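Local coordinates for conserved protein (Methanothermobacter thermautotrophicus, PDB 1I36) that is of unknown function but binds NADP in a Rossmann-type domain and structurally resembles 3-hydroxyacid dehydrogenases, at residues I6-G9 / E10-T14; S91-T94 / V95-S99; M136-N139 / R140-L143. The protein carries 1 engineered substitution. All coordinates share one frame; numbering follows the deposited sequence.

Contact 1: residues I6-G9 / E10-T14; sequences IGFG and EVAQT. With NAP (NADP nicotinamide-adenine-dinucleotide phosphate), chain C.
The Phe8 ring turns one face to the first turn of helix 10-21. Ala12 CB sits over that face, 4.2 Å from the ring centroid, a CH-pi contact. Gln13 N lies above the same face near the rim, and Gln13 CA is 3.9 Å from Phe8 CE2. Phe8 CG is anti to the backbone N (chi1 -153°), which lays the ring across Ala12. The residues fit the GxGxxA pattern of Rossmann folds. Gly7 and Gly9 leave room for NADP: a CB on Gly7 would meet O4B, and one on Gly9 would run into O5B. Ala12 is small enough to lie close to the Phe8 backbone, its CB 3.6 Å from Phe8 CA. Gly9 is the N-cap, and its O accepts from Gln13 N at 2.9 Å. The helix start grips the pyrophosphate. Glu10 N donates to NADP O2A at 3.0 Å. Val11 N donates to NADP O2N at 2.8 Å. A water held by Gly9 N and Ala12 N donates to the same O2N. Glu10 OE1 receives a weak bond from nicotinamide N7N, while OE2 pairs with Arg117. The turn links strand 2-6 to helix 10-21. Phe8 packs on helix 35-44, and Val11 touches helix 116-119.

Contact 2: residues S91-T94 / V95-S99; sequences SPET and VRMAS
Ser91 caps helix 92-101 and meets Val95 one turn on. Its O accepts from Val95 N at 2.9 Å, and Val95 CG2 rests against the same oxygen. Ser91 OG takes the Thr94 N-H at 3.1 Å, the N-cap bond, and is also hydrogen-bonded to Glu232. Pro92 follows in the first turn, where its lack of an N-H costs the helix no bond. Its O accepts from Arg96 N at 3.1 Å and lies above one face of the Arg96 guanidinium, near the rim. Pro92 CB is 3.8 Å from Arg96 NH2. Glu93 comes next and bends at chi2 (57°), which brings its carboxylate back to the arginine. Glu93 OE2 and Arg96 NH1 form a salt bridge of 3.0 Å. NH1 meets OE2 from above the carboxylate plane, and the two flat groups are 36° apart. The other oxygen, Glu93 OE1, is 3.4 Å from Met97 CE. Thr94 closes the segment, and its O accepts from Ala98 N at 2.8 Å. With an alanine in place of Arg96, the Glu93 carboxylate is likely to lose its charge partner, and Pro92 CB the guanidinium beside it. Arg96 also packs on Leu183 of the second subunit. Glu232 takes the Glu93 N-H, so a second carboxylate sits at the helix start. Glu93 stands where the helix dipole would probably suit a negative charge, and the arginine probably offsets part of it.

Contact 3: residues M136-N139 / R140-L143; sequences MKLN and RYGL
Residues 137-140 form a short 3-10 helix, in which Arg140 N bonds to Lys137 O at 3.0 Å and Tyr141 N to Leu138 O at 2.9 Å, with both donors above the carbonyl planes. Gly142 N bonds in the same i to i+3 way to Asn139 O. Gly142 has a positive phi (96°), where a CB would collide with the preceding carbonyl O. The 3-10 helix leads from helix 132-136 to strand 144-147, an edge strand of the sheet within this chain. The Lys137 and Arg140 side chains run alongside each other in one direction. Lys137 CG sits over one face of the Arg140 guanidinium, 3.6 Å from NH2. Both chains are extended, and a shared water accepts from Lys137 NZ and, weakly, from Arg140 NH2. Lys137 also forms a salt bridge with Glu134. On the buried side Leu138 touches Tyr141 and Leu143. Its CD2 is 4.1 Å from Tyr141 CD2, and its CB is 4.0 Å from Leu143 CD1. The Tyr141 and Leu143 side chains pack on helix 10-21. Asn139 OD1 accepts from Ile145 N in the strand. A second water donates to Asn139 O at 2.7 Å and to Leu143 O at 2.6 Å.

In the fold
The three contacts follow one another in sequence and stay apart in space. Contact 1 is the NADP-binding turn. The centres of contact 1 and contact 3 are about 17 Å apart. The nearest atoms of contact 1 and contact 3 are about 6 Å apart. Helix 10-21, which starts in contact 1, joins the two, since Leu143 packs on Leu15 and Leu19 further along it. The Leu143 side chain is about 13 Å from NADP. Contact 2 starts helix 92-101, within the beta-alpha-beta unit of strands 83-86 and 106-112. The centres of contact 1 and contact 2 are about 20 Å apart. The Val95 side chain is about 10 Å from NADP and about 7 Å from that of Asn88, which binds it.

Contact 1: residues I6-G9 / E10-T14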
ATOM      1  N   ILE A   6     -14.911 -33.398   7.649  1.00 19.78           N
ATOM      2  CA  ILE A   6     -13.995 -33.876   8.676  1.00 17.44           C
ATOM      3  C   ILE A   6     -13.818 -32.604   9.498  1.00 19.45           C
ATOM      4  O   ILE A   6     -13.331 -31.584   8.988  1.00 19.42           O
ATOM      5  CB  ILE A   6     -12.662 -34.331   8.105  1.00 16.34           C
ATOM      6  CG1 ILE A   6     -12.877 -35.439   7.071  1.00 15.44           C
ATOM      7  CG2 ILE A   6     -11.784 -34.859   9.248  1.00 17.05           C
ATOM      8  CD1 ILE A   6     -11.619 -35.689   6.204  1.00 14.71           C
ATOM      9  N   GLY A   7     -14.238 -32.673  10.757  1.00 19.63           N
ATOM     10  CA  GLY A   7     -14.232 -31.534  11.648  1.00 18.34           C
ATOM     11  C   GLY A   7     -15.623 -30.923  11.512  1.00 23.93           C
ATOM     12  O   GLY A   7     -16.275 -31.097  10.477  1.00 21.04           O
ATOM     13  N   PHE A   8     -16.163 -30.334  12.579  1.00 22.36           N
ATOM     14  CA  PHE A   8     -17.475 -29.710  12.429  1.00 22.80           C
ATOM     15  C   PHE A   8     -17.583 -28.518  13.329  1.00 22.49           C
ATOM     16  O   PHE A   8     -18.345 -28.498  14.297  1.00 25.17           O
ATOM     17  CB  PHE A   8     -18.639 -30.703  12.605  1.00 24.85           C
ATOM     18  CG  PHE A   8     -19.884 -30.300  11.867  1.00 20.87           C
ATOM     19  CD1 PHE A   8     -20.092 -30.706  10.559  1.00 23.89           C
ATOM     20  CD2 PHE A   8     -20.818 -29.466  12.464  1.00 26.88           C
ATOM     21  CE1 PHE A   8     -21.220 -30.276   9.834  1.00 22.94           C
ATOM     22  CE2 PHE A   8     -21.946 -29.028  11.766  1.00 25.70           C
ATOM     23  CZ  PHE A   8     -22.141 -29.436  10.447  1.00 25.87           C
ATOM     24  N   GLY A   9     -16.739 -27.547  13.018  1.00 20.65           N
ATOM     25  CA  GLY A   9     -16.664 -26.305  13.753  1.00 22.21           C
ATOM     26  C   GLY A   9     -17.403 -25.203  13.036  1.00 22.00           C
ATOM     27  O   GLY A   9     -18.377 -25.474  12.341  1.00 19.96           O
ATOM     28  N   GLU A  10     -16.927 -23.972  13.190  1.00 23.05           N
ATOM     29  CA  GLU A  10     -17.576 -22.813  12.594  1.00 25.22           C
ATOM     30  C   GLU A  10     -17.664 -22.836  11.073  1.00 25.09           C
ATOM     31  O   GLU A  10     -18.704 -22.496  10.510  1.00 23.17           O
ATOM     32  CB  GLU A  10     -16.903 -21.514  13.048  1.00 27.31           C
ATOM     33  CG  GLU A  10     -17.545 -20.288  12.422  1.00 33.12           C
ATOM     34  CD  GLU A  10     -17.160 -18.979  13.097  1.00 38.56           C
ATOM     35  OE1 GLU A  10     -15.967 -18.763  13.380  1.00 39.87           O
ATOM     36  OE2 GLU A  10     -18.067 -18.152  13.331  1.00 43.04           O
ATOM     37  N   VAL A  11     -16.555 -23.154  10.410  1.00 21.79           N
ATOM     38  CA  VAL A  11     -16.556 -23.228   8.942  1.00 19.41           C
ATOM     39  C   VAL A  11     -17.505 -24.309   8.438  1.00 19.23           C
ATOM     40  O   VAL A  11     -18.390 -24.036   7.627  1.00 19.72           O
ATOM     41  CB  VAL A  11     -15.157 -23.503   8.413  1.00 17.95           C
ATOM     42  CG1 VAL A  11     -15.198 -23.809   6.913  1.00 17.51           C
ATOM     43  CG2 VAL A  11     -14.290 -22.289   8.710  1.00 19.42           C
ATOM     44  N   ALA A  12     -17.332 -25.532   8.935  1.00 21.05           N
ATOM     45  CA  ALA A  12     -18.170 -26.656   8.528  1.00 21.27           C
ATOM     46  C   ALA A  12     -19.658 -26.374   8.759  1.00 21.70           C
ATOM     47  O   ALA A  12     -20.495 -26.673   7.906  1.00 20.34           O
ATOM     48  CB  ALA A  12     -17.755 -27.931   9.295  1.00 22.93           C
ATOM     49  N   GLN A  13     -19.990 -25.818   9.924  1.00 22.29           N
ATOM     50  CA  GLN A  13     -21.393 -25.509  10.230  1.00 23.94           C
ATOM     51  C   GLN A  13     -21.985 -24.560   9.197  1.00 22.41           C
ATOM     52  O   GLN A  13     -23.068 -24.790   8.683  1.00 24.20           O
ATOM     53  CB  GLN A  13     -21.531 -24.875  11.610  1.00 22.52           C
ATOM     54  CG  GLN A  13     -22.994 -24.512  11.983  1.00 28.43           C
ATOM     55  CD  GLN A  13     -23.144 -23.884  13.380  1.00 34.41           C
ATOM     56  OE1 GLN A  13     -22.167 -23.415  13.978  1.00 35.88           O
ATOM     57  NE2 GLN A  13     -24.388 -23.833  13.881  1.00 37.79           N
ATOM     58  N   THR A  14     -21.277 -23.467   8.943  1.00 24.76           N
ATOM     59  CA  THR A  14     -21.710 -22.455   7.994  1.00 23.36           C
ATOM     60  C   THR A  14     -21.976 -23.036   6.606  1.00 23.52           C
ATOM     61  O   THR A  14     -23.055 -22.829   6.042  1.00 23.74           O
ATOM     62  CB  THR A  14     -20.662 -21.333   7.918  1.00 27.18           C
ATOM     63  OG1 THR A  14     -20.472 -20.792   9.227  1.00 29.98           O
ATOM     64  CG2 THR A  14     -21.106 -20.237   6.992  1.00 26.56           C
TER
HETATM   65  PA  NAP C1350     -13.335 -24.641  14.995  1.00 29.01           P
HETATM   66  O1A NAP C1350     -11.936 -24.556  15.371  1.00 30.67           O
HETATM   67  O2A NAP C1350     -14.386 -23.689  14.697  1.00 26.74           O
HETATM   68  O5B NAP C1350     -13.662 -26.103  14.257  1.00 26.77           O
HETATM   69  C5B NAP C1350     -12.688 -27.256  13.922  1.00 26.59           C
HETATM   70  C4B NAP C1350     -13.486 -28.344  14.469  1.00 31.01           C
HETATM   71  O4B NAP C1350     -12.477 -29.523  14.005  1.00 29.38           O
HETATM   72  C3B NAP C1350     -13.410 -28.884  15.582  1.00 33.10           C
HETATM   73  O3B NAP C1350     -14.766 -28.735  15.516  1.00 32.72           O
HETATM   74  C2B NAP C1350     -13.043 -30.135  16.275  1.00 29.18           C
HETATM   75  O2B NAP C1350     -13.663 -31.010  16.936  1.00 29.84           O
HETATM   76  C1B NAP C1350     -12.527 -30.573  15.041  1.00 29.40           C
HETATM   77  N9A NAP C1350     -11.236 -31.272  15.197  1.00 29.95           N
HETATM   78  C8A NAP C1350     -10.026 -31.073  15.869  1.00 29.59           C
HETATM   79  N7A NAP C1350      -9.208 -32.090  15.711  1.00 33.26           N
HETATM   80  C5A NAP C1350      -9.880 -32.993  14.909  1.00 31.73           C
HETATM   81  C6A NAP C1350      -9.538 -34.282  14.383  1.00 34.19           C
HETATM   82  N6A NAP C1350      -8.364 -34.861  14.639  1.00 36.47           N
HETATM   83  N1A NAP C1350     -10.473 -34.933  13.589  1.00 35.71           N
HETATM   84  C2A NAP C1350     -11.682 -34.360  13.323  1.00 33.62           C
HETATM   85  N3A NAP C1350     -12.073 -33.156  13.788  1.00 32.93           N
HETATM   86  C4A NAP C1350     -11.112 -32.515  14.577  1.00 32.04           C
HETATM   87  O3  NAP C1350     -12.573 -24.098  13.614  1.00 25.12           O
HETATM   88  PN  NAP C1350     -13.079 -23.264  12.222  1.00 24.55           P
HETATM   89  O1N NAP C1350     -13.189 -21.804  12.556  1.00 22.76           O
HETATM   90  O2N NAP C1350     -14.287 -23.995  11.824  1.00 21.10           O
HETATM   91  O5D NAP C1350     -12.047 -23.427  11.032  1.00 25.47           O
HETATM   92  C5D NAP C1350     -11.753 -24.725  10.455  1.00 25.55           C
HETATM   93  C4D NAP C1350     -10.561 -24.571   9.527  1.00 21.70           C
HETATM   94  O4D NAP C1350     -10.686 -23.563   8.478  1.00 23.77           O
HETATM   95  C3D NAP C1350      -9.236 -24.200  10.240  1.00 24.37           C
HETATM   96  O3D NAP C1350      -8.041 -24.875   9.733  1.00 22.99           O
HETATM   97  C2D NAP C1350      -9.105 -22.722  10.093  1.00 22.70           C
HETATM   98  O2D NAP C1350      -7.786 -22.267  10.172  1.00 21.42           O
HETATM   99  C1D NAP C1350      -9.783 -22.481   8.726  1.00 23.93           C
HETATM  100  N1N NAP C1350     -10.356 -21.135   8.561  1.00 26.91           N
HETATM  101  C2N NAP C1350     -11.358 -20.683   9.430  1.00 31.01           C
HETATM  102  C3N NAP C1350     -11.856 -19.361   9.174  1.00 31.01           C
HETATM  103  C7N NAP C1350     -12.900 -18.767   9.995  1.00 35.19           C
HETATM  104  O7N NAP C1350     -13.327 -17.623   9.754  1.00 41.16           O
HETATM  105  N7N NAP C1350     -13.450 -19.432  11.044  1.00 32.67           N
HETATM  106  C4N NAP C1350     -11.330 -18.616   8.096  1.00 30.86           C
HETATM  107  C5N NAP C1350     -10.359 -19.076   7.273  1.00 30.93           C
HETATM  108  C6N NAP C1350      -9.874 -20.336   7.503  1.00 29.24           C
HETATM  109  P2B NAP C1350     -13.592 -30.735  18.575  1.00 30.68           P
HETATM  110  O1X NAP C1350     -14.449 -29.553  18.931  1.00 31.35           O
HETATM  111  O2X NAP C1350     -14.115 -31.991  19.040  1.00 26.78           O
HETATM  112  O3X NAP C1350     -12.207 -30.431  18.872  1.00 33.56           O
HETATM  113  O   HOH W   1     -15.083 -26.424  10.802  1.00 17.78           O

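Contact 2: residues S91-T94 / V95-S99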
ATOM      1  N   SER A  91       0.209 -23.555   5.460  1.00 10.68           N
ATOM      2  CA  SER A  91       1.073 -22.982   4.433  1.00 12.72           C
ATOM      3  C   SER A  91       0.927 -23.697   3.105  1.00 13.50           C
ATOM      4  O   SER A  91       0.541 -24.893   3.064  1.00 14.22           O
ATOM      5  CB  SER A  91       2.530 -23.042   4.887  1.00 13.35           C
ATOM      6  OG  SER A  91       3.066 -24.369   4.757  1.00 13.42           O
ATOM      7  N   PRO A  92       1.285 -23.008   2.004  1.00 11.80           N
ATOM      8  CA  PRO A  92       1.167 -23.649   0.691  1.00 12.91           C
ATOM      9  C   PRO A  92       1.946 -24.958   0.614  1.00 11.98           C
ATOM     10  O   PRO A  92       1.474 -25.903   0.009  1.00 12.40           O
ATOM     11  CB  PRO A  92       1.729 -22.599  -0.257  1.00 12.25           C
ATOM     12  CG  PRO A  92       1.193 -21.294   0.357  1.00 14.21           C
ATOM     13  CD  PRO A  92       1.493 -21.541   1.870  1.00 14.99           C
ATOM     14  N   GLU A  93       3.117 -25.024   1.245  1.00 12.11           N
ATOM     15  CA  GLU A  93       3.897 -26.278   1.197  1.00 14.31           C
ATOM     16  C   GLU A  93       3.195 -27.371   2.019  1.00 12.98           C
ATOM     17  O   GLU A  93       3.199 -28.529   1.619  1.00 12.08           O
ATOM     18  CB  GLU A  93       5.346 -26.097   1.653  1.00 13.61           C
ATOM     19  CG  GLU A  93       6.264 -27.300   1.349  1.00 18.18           C
ATOM     20  CD  GLU A  93       6.321 -27.700  -0.150  1.00 19.10           C
ATOM     21  OE1 GLU A  93       6.304 -28.894  -0.453  1.00 22.22           O
ATOM     22  OE2 GLU A  93       6.412 -26.845  -1.035  1.00 21.35           O
ATOM     23  N   THR A  94       2.558 -27.002   3.133  1.00  9.85           N
ATOM     24  CA  THR A  94       1.817 -27.991   3.940  1.00 11.13           C
ATOM     25  C   THR A  94       0.640 -28.548   3.118  1.00  9.67           C
ATOM     26  O   THR A  94       0.325 -29.762   3.184  1.00 11.41           O
ATOM     27  CB  THR A  94       1.348 -27.364   5.287  1.00  9.92           C
ATOM     28  OG1 THR A  94       2.466 -26.732   5.895  1.00 12.42           O
ATOM     29  CG2 THR A  94       0.863 -28.451   6.279  1.00  7.59           C
ATOM     30  N   VAL A  95       0.003 -27.675   2.321  1.00  9.45           N
ATOM     31  CA  VAL A  95      -1.103 -28.069   1.450  1.00  8.72           C
ATOM     32  C   VAL A  95      -0.594 -29.101   0.404  1.00 11.77           C
ATOM     33  O   VAL A  95      -1.230 -30.143   0.172  1.00 14.55           O
ATOM     34  CB  VAL A  95      -1.682 -26.813   0.683  1.00 11.64           C
ATOM     35  CG1 VAL A  95      -2.803 -27.223  -0.268  1.00  9.25           C
ATOM     36  CG2 VAL A  95      -2.283 -25.799   1.704  1.00  9.09           C
ATOM     37  N   ARG A  96       0.566 -28.825  -0.178  1.00 12.38           N
ATOM     38  CA  ARG A  96       1.149 -29.710  -1.192  1.00 13.43           C
ATOM     39  C   ARG A  96       1.426 -31.092  -0.568  1.00 15.05           C
ATOM     40  O   ARG A  96       1.218 -32.116  -1.211  1.00 14.26           O
ATOM     41  CB  ARG A  96       2.435 -29.113  -1.782  1.00 14.84           C
ATOM     42  CG  ARG A  96       2.227 -27.805  -2.591  1.00 16.80           C
ATOM     43  CD  ARG A  96       3.524 -27.307  -3.285  1.00 15.66           C
ATOM     44  NE  ARG A  96       3.305 -25.953  -3.790  1.00 19.05           N
ATOM     45  CZ  ARG A  96       3.678 -24.842  -3.157  1.00 18.11           C
ATOM     46  NH1 ARG A  96       4.336 -24.915  -2.014  1.00 18.51           N
ATOM     47  NH2 ARG A  96       3.232 -23.662  -3.569  1.00 20.42           N
ATOM     48  N   MET A  97       1.867 -31.121   0.691  1.00 14.40           N
ATOM     49  CA  MET A  97       2.129 -32.384   1.389  1.00 13.98           C
ATOM     50  C   MET A  97       0.821 -33.081   1.714  1.00 13.53           C
ATOM     51  O   MET A  97       0.718 -34.311   1.611  1.00 12.57           O
ATOM     52  CB  MET A  97       2.978 -32.131   2.649  1.00 15.03           C
ATOM     53  CG  MET A  97       4.377 -31.642   2.279  1.00 17.55           C
ATOM     54  SD  MET A  97       5.284 -32.783   1.114  1.00 26.21           S
ATOM     55  CE  MET A  97       5.061 -32.023  -0.327  1.00 15.70           C
ATOM     56  N   ALA A  98      -0.192 -32.320   2.126  1.00 10.57           N
ATOM     57  CA  ALA A  98      -1.494 -32.920   2.399  1.00 10.92           C
ATOM     58  C   ALA A  98      -2.027 -33.542   1.103  1.00 13.92           C
ATOM     59  O   ALA A  98      -2.622 -34.621   1.123  1.00 15.00           O
ATOM     60  CB  ALA A  98      -2.476 -31.887   2.938  1.00 10.66           C
ATOM     61  N   SER A  99      -1.793 -32.875  -0.020  1.00 11.65           N
ATOM     62  CA  SER A  99      -2.178 -33.409  -1.329  1.00 15.08           C
ATOM     63  C   SER A  99      -1.522 -34.784  -1.586  1.00 16.58           C
ATOM     64  O   SER A  99      -2.176 -35.705  -2.080  1.00 15.64           O
ATOM     65  CB  SER A  99      -1.716 -32.482  -2.449  1.00 12.73           C
ATOM     66  OG  SER A  99      -2.341 -32.891  -3.655  1.00 19.22           O
TER

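Contact 3: residues M136-N139 / R140-L143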
ATOM      1  N   MET A 136     -16.212 -26.651  -7.519  1.00 16.98           N
ATOM      2  CA  MET A 136     -16.973 -25.442  -7.852  1.00 17.46           C
ATOM      3  C   MET A 136     -18.444 -25.720  -8.224  1.00 18.84           C
ATOM      4  O   MET A 136     -19.290 -24.827  -8.141  1.00 18.47           O
ATOM      5  CB  MET A 136     -16.265 -24.639  -8.944  1.00 16.67           C
ATOM      6  CG  MET A 136     -16.775 -23.174  -9.050  1.00 20.96           C
ATOM      7  SD  MET A 136     -15.908 -22.210 -10.282  1.00 25.63           S
ATOM      8  CE  MET A 136     -17.142 -20.930 -10.670  1.00 28.74           C
ATOM      9  N   LYS A 137     -18.749 -26.963  -8.589  1.00 19.26           N
ATOM     10  CA  LYS A 137     -20.123 -27.358  -8.881  1.00 21.35           C
ATOM     11  C   LYS A 137     -21.002 -27.159  -7.636  1.00 20.80           C
ATOM     12  O   LYS A 137     -22.218 -27.016  -7.758  1.00 22.26           O
ATOM     13  CB  LYS A 137     -20.166 -28.823  -9.335  1.00 25.46           C
ATOM     14  CG  LYS A 137     -19.658 -28.980 -10.764  1.00 28.57           C
ATOM     15  CD  LYS A 137     -19.681 -30.417 -11.277  1.00 33.46           C
ATOM     16  CE  LYS A 137     -19.216 -30.447 -12.741  1.00 37.59           C
ATOM     17  NZ  LYS A 137     -18.993 -31.838 -13.250  1.00 42.08           N
ATOM     18  N   LEU A 138     -20.399 -27.123  -6.443  1.00 17.35           N
ATOM     19  CA  LEU A 138     -21.169 -26.892  -5.213  1.00 16.97           C
ATOM     20  C   LEU A 138     -21.793 -25.481  -5.210  1.00 15.81           C
ATOM     21  O   LEU A 138     -22.606 -25.151  -4.344  1.00 17.48           O
ATOM     22  CB  LEU A 138     -20.305 -27.111  -3.957  1.00 17.25           C
ATOM     23  CG  LEU A 138     -19.912 -28.588  -3.732  1.00 22.86           C
ATOM     24  CD1 LEU A 138     -19.156 -28.788  -2.408  1.00 20.12           C
ATOM     25  CD2 LEU A 138     -21.150 -29.453  -3.751  1.00 25.22           C
ATOM     26  N   ASN A 139     -21.399 -24.645  -6.165  1.00 13.52           N
ATOM     27  CA  ASN A 139     -22.025 -23.316  -6.284  1.00 15.25           C
ATOM     28  C   ASN A 139     -23.529 -23.495  -6.581  1.00 17.35           C
ATOM     29  O   ASN A 139     -24.346 -22.666  -6.189  1.00 16.83           O
ATOM     30  CB  ASN A 139     -21.370 -22.496  -7.404  1.00 13.00           C
ATOM     31  CG  ASN A 139     -20.069 -21.864  -6.972  1.00 17.56           C
ATOM     32  OD1 ASN A 139     -19.683 -21.988  -5.809  1.00 15.36           O
ATOM     33  ND2 ASN A 139     -19.400 -21.146  -7.894  1.00 16.75           N
ATOM     34  N   ARG A 140     -23.880 -24.611  -7.211  1.00 19.52           N
ATOM     35  CA  ARG A 140     -25.276 -24.916  -7.550  1.00 23.07           C
ATOM     36  C   ARG A 140     -26.076 -25.048  -6.280  1.00 21.81           C
ATOM     37  O   ARG A 140     -27.300 -24.932  -6.300  1.00 21.06           O
ATOM     38  CB  ARG A 140     -25.389 -26.249  -8.291  1.00 26.26           C
ATOM     39  CG  ARG A 140     -24.536 -26.330  -9.520  1.00 35.31           C
ATOM     40  CD  ARG A 140     -24.505 -27.749 -10.052  1.00 41.57           C
ATOM     41  NE  ARG A 140     -23.611 -27.845 -11.205  1.00 47.05           N
ATOM     42  CZ  ARG A 140     -23.371 -28.968 -11.872  1.00 50.14           C
ATOM     43  NH1 ARG A 140     -23.958 -30.101 -11.497  1.00 53.04           N
ATOM     44  NH2 ARG A 140     -22.566 -28.951 -12.925  1.00 50.50           N
ATOM     45  N   TYR A 141     -25.373 -25.326  -5.182  1.00 21.33           N
ATOM     46  CA  TYR A 141     -26.021 -25.505  -3.889  1.00 20.47           C
ATOM     47  C   TYR A 141     -25.778 -24.393  -2.857  1.00 20.86           C
ATOM     48  O   TYR A 141     -25.776 -24.639  -1.652  1.00 21.21           O
ATOM     49  CB  TYR A 141     -25.690 -26.891  -3.322  1.00 22.85           C
ATOM     50  CG  TYR A 141     -26.033 -28.006  -4.281  1.00 27.92           C
ATOM     51  CD1 TYR A 141     -27.360 -28.325  -4.563  1.00 29.05           C
ATOM     52  CD2 TYR A 141     -25.036 -28.711  -4.943  1.00 29.37           C
ATOM     53  CE1 TYR A 141     -27.685 -29.319  -5.485  1.00 32.21           C
ATOM     54  CE2 TYR A 141     -25.349 -29.708  -5.870  1.00 33.36           C
ATOM     55  CZ  TYR A 141     -26.679 -30.002  -6.130  1.00 34.26           C
ATOM     56  OH  TYR A 141     -26.996 -30.983  -7.036  1.00 39.26           O
ATOM     57  N   GLY A 142     -25.601 -23.166  -3.343  1.00 21.60           N
ATOM     58  CA  GLY A 142     -25.455 -22.027  -2.455  1.00 21.79           C
ATOM     59  C   GLY A 142     -24.085 -21.524  -2.073  1.00 19.93           C
ATOM     60  O   GLY A 142     -24.003 -20.578  -1.292  1.00 19.62           O
ATOM     61  N   LEU A 143     -23.017 -22.128  -2.588  1.00 18.47           N
ATOM     62  CA  LEU A 143     -21.690 -21.675  -2.217  1.00 17.62           C
ATOM     63  C   LEU A 143     -21.194 -20.633  -3.224  1.00 18.12           C
ATOM     64  O   LEU A 143     -21.827 -20.422  -4.271  1.00 16.48           O
ATOM     65  CB  LEU A 143     -20.717 -22.873  -2.053  1.00 16.74           C
ATOM     66  CG  LEU A 143     -21.144 -23.878  -0.964  1.00 16.88           C
ATOM     67  CD1 LEU A 143     -19.996 -24.871  -0.656  1.00 17.67           C
ATOM     68  CD2 LEU A 143     -21.518 -23.131   0.309  1.00 17.62           C
TER
HETATM   69  O   HOH W   2     -21.559 -31.626 -14.638  1.00 52.31           O
HETATM   70  O   HOH W   3     -24.192 -20.065  -5.403  1.00 27.26           O